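Local coordinates for protein glycosyl hyrolase, family 3 (PDB 3TEV) that probably hydrolyses O-glycosidic bonds, as a member of glycosyl hydrolase family 3 with a TIM-barrel-type domain, at residues L60-L63 against C64-R68. Sequence-based numbering, arbitrary orientation.
Sequences LRRL and CADLR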
ATOM      1  N   LEU A  60       8.078  -6.297  19.610  1.00 53.03           N
ATOM      2  CA  LEU A  60       7.437  -6.358  18.306  1.00 50.91           C
ATOM      3  C   LEU A  60       6.998  -7.780  17.969  1.00 50.18           C
ATOM      4  O   LEU A  60       5.906  -7.989  17.419  1.00 49.08           O
ATOM      5  CB  LEU A  60       8.354  -5.783  17.233  1.00 50.22           C
ATOM      6  CG  LEU A  60       7.807  -5.545  15.830  1.00 49.25           C
ATOM      7  CD1 LEU A  60       6.485  -4.795  15.837  1.00 48.14           C
ATOM      8  CD2 LEU A  60       8.846  -4.798  14.997  1.00 48.71           C
ATOM      9  N   ARG A  61       7.835  -8.750  18.326  1.00 49.91           N
ATOM     10  CA  ARG A  61       7.502 -10.156  18.129  1.00 50.52           C
ATOM     11  C   ARG A  61       6.258 -10.541  18.927  1.00 49.89           C
ATOM     12  O   ARG A  61       5.402 -11.256  18.421  1.00 49.63           O
ATOM     13  CB  ARG A  61       8.675 -11.069  18.509  1.00 51.04           C
ATOM     14  CG  ARG A  61       8.418 -12.550  18.229  1.00 53.57           C
ATOM     15  CD  ARG A  61       9.667 -13.417  18.459  1.00 61.43           C
ATOM     16  NE  ARG A  61      10.719 -13.199  17.450  1.00 66.16           N
ATOM     17  CZ  ARG A  61      11.835 -12.479  17.636  1.00 69.71           C
ATOM     18  NH1 ARG A  61      12.719 -12.353  16.653  1.00 70.99           N
ATOM     19  NH2 ARG A  61      12.082 -11.887  18.803  1.00 71.40           N
ATOM     20  N   ARG A  62       6.184 -10.065  20.169  1.00 49.42           N
ATOM     21  CA  ARG A  62       5.022 -10.250  21.028  1.00 49.41           C
ATOM     22  C   ARG A  62       3.773  -9.583  20.413  1.00 46.98           C
ATOM     23  O   ARG A  62       2.711 -10.201  20.326  1.00 46.43           O
ATOM     24  CB  ARG A  62       5.320  -9.714  22.437  1.00 51.08           C
ATOM     25  CG  ARG A  62       4.323 -10.126  23.536  1.00 57.46           C
ATOM     26  CD  ARG A  62       4.649  -9.460  24.894  1.00 66.90           C
ATOM     27  NE  ARG A  62       6.097  -9.387  25.166  1.00 73.46           N
ATOM     28  CZ  ARG A  62       6.813  -8.255  25.219  1.00 76.80           C
ATOM     29  NH1 ARG A  62       8.126  -8.300  25.464  1.00 76.99           N
ATOM     30  NH2 ARG A  62       6.219  -7.073  25.032  1.00 78.13           N
ATOM     31  N   LEU A  63       3.923  -8.355  19.932  1.00 44.51           N
ATOM     32  CA  LEU A  63       2.805  -7.632  19.323  1.00 42.10           C
ATOM     33  C   LEU A  63       2.234  -8.325  18.072  1.00 41.13           C
ATOM     34  O   LEU A  63       1.020  -8.445  17.939  1.00 40.47           O
ATOM     35  CB  LEU A  63       3.193  -6.182  19.020  1.00 41.32           C
ATOM     36  CG  LEU A  63       2.160  -5.351  18.262  1.00 40.40           C
ATOM     37  CD1 LEU A  63       0.812  -5.243  19.030  1.00 40.20           C
ATOM     38  CD2 LEU A  63       2.693  -3.983  17.963  1.00 39.11           C
ATOM     39  N   CYS A  64       3.101  -8.799  17.179  1.00 40.29           N
ATOM     40  CA  CYS A  64       2.657  -9.437  15.948  1.00 39.90           C
ATOM     41  C   CYS A  64       2.087 -10.831  16.178  1.00 40.14           C
ATOM     42  O   CYS A  64       1.185 -11.265  15.437  1.00 39.43           O
ATOM     43  CB  CYS A  64       3.777  -9.466  14.916  1.00 39.94           C
ATOM     44  SG  CYS A  64       4.245  -7.787  14.445  1.00 41.90           S
ATOM     45  N   ALA A  65       2.597 -11.522  17.207  1.00 40.18           N
ATOM     46  CA  ALA A  65       2.069 -12.829  17.563  1.00 40.34           C
ATOM     47  C   ALA A  65       0.666 -12.638  18.098  1.00 40.30           C
ATOM     48  O   ALA A  65      -0.248 -13.353  17.697  1.00 40.69           O
ATOM     49  CB  ALA A  65       2.969 -13.562  18.592  1.00 40.50           C
ATOM     50  N   ASP A  66       0.489 -11.656  18.977  1.00 39.87           N
ATOM     51  CA  ASP A  66      -0.845 -11.328  19.472  1.00 39.30           C
ATOM     52  C   ASP A  66      -1.824 -10.978  18.331  1.00 38.54           C
ATOM     53  O   ASP A  66      -2.977 -11.428  18.326  1.00 38.75           O
ATOM     54  CB  ASP A  66      -0.767 -10.190  20.486  1.00 39.25           C
ATOM     55  CG  ASP A  66      -0.041 -10.589  21.766  1.00 40.99           C
ATOM     56  OD1 ASP A  66       0.202 -11.799  22.012  1.00 42.79           O
ATOM     57  OD2 ASP A  66       0.316  -9.677  22.533  1.00 40.68           O
ATOM     58  N   LEU A  67      -1.358 -10.191  17.366  1.00 37.55           N
ATOM     59  CA  LEU A  67      -2.213  -9.767  16.258  1.00 36.62           C
ATOM     60  C   LEU A  67      -2.606 -10.949  15.408  1.00 37.23           C
ATOM     61  O   LEU A  67      -3.737 -11.037  14.953  1.00 37.52           O
ATOM     62  CB  LEU A  67      -1.515  -8.733  15.387  1.00 35.04           C
ATOM     63  CG  LEU A  67      -1.452  -7.339  15.990  1.00 33.74           C
ATOM     64  CD1 LEU A  67      -0.332  -6.470  15.297  1.00 29.78           C
ATOM     65  CD2 LEU A  67      -2.840  -6.698  15.921  1.00 31.06           C
ATOM     66  N   ARG A  68      -1.665 -11.862  15.204  1.00 37.63           N
ATOM     67  CA  ARG A  68      -1.949 -13.044  14.446  1.00 38.52           C
ATOM     68  C   ARG A  68      -2.966 -13.934  15.170  1.00 39.38           C
ATOM     69  O   ARG A  68      -3.815 -14.550  14.526  1.00 39.36           O
ATOM     70  CB  ARG A  68      -0.657 -13.821  14.139  1.00 38.57           C
ATOM     71  CG  ARG A  68      -0.899 -15.246  13.645  1.00 38.61           C
ATOM     72  CD  ARG A  68      -1.663 -15.273  12.306  1.00 39.52           C
ATOM     73  NE  ARG A  68      -1.853 -16.644  11.839  1.00 41.93           N
ATOM     74  CZ  ARG A  68      -2.806 -17.467  12.278  1.00 42.89           C
ATOM     75  NH1 ARG A  68      -3.672 -17.075  13.213  1.00 40.54           N
ATOM     76  NH2 ARG A  68      -2.886 -18.698  11.781  1.00 44.88           N
TER
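Leu-60 O accepts the backbone N-H of Cys-64 at 2.9 Å, and three more i to i+4 bonds follow: Ala-65 N to Arg-61 O, Asp-66 N to Arg-62 O and Leu-67 N to Leu-63 O. The straightest is that of Asp-66, with 168° at the hydrogen. They run through about two turns of helix 57-71.

The apolar contacts lie on the buried side. Leu-60 CD1 meets Cys-64 SG at 4.0 Å. Leu-63 CG and Leu-67 CD1 are also 4.0 Å apart, the two side chains slanting across each other. Leu-67 CG stands anti to its carbonyl carbon (chi1 -76°), which carries the branch back over Leu-63 O. Leu-60 and Cys-64 touch Leu-49 of strand 46-49; Cys-64 and Leu-67 continue onto Ile-77 of strand 76-79.

The polar face differs. Arg-62 and Asp-66 run side by side, yet Arg-62 NE stays 6.4 Å from Asp-66 OD2, so any attraction is probably weak. Asp-66 CG lies 3.1 Å from Arg-62 O. Arg-61 NE donates a hydrogen bond to Ser-123 O. An alanine in place of Asp-66 would probably leave Arg-62 without this nearby opposite charge, though the backbone bond would stay.

The chemistry is that of an amphipathic helix in a beta-alpha-beta unit: Leu-60, Cys-64 and Leu-67 pack on its strands, while charge faces outward.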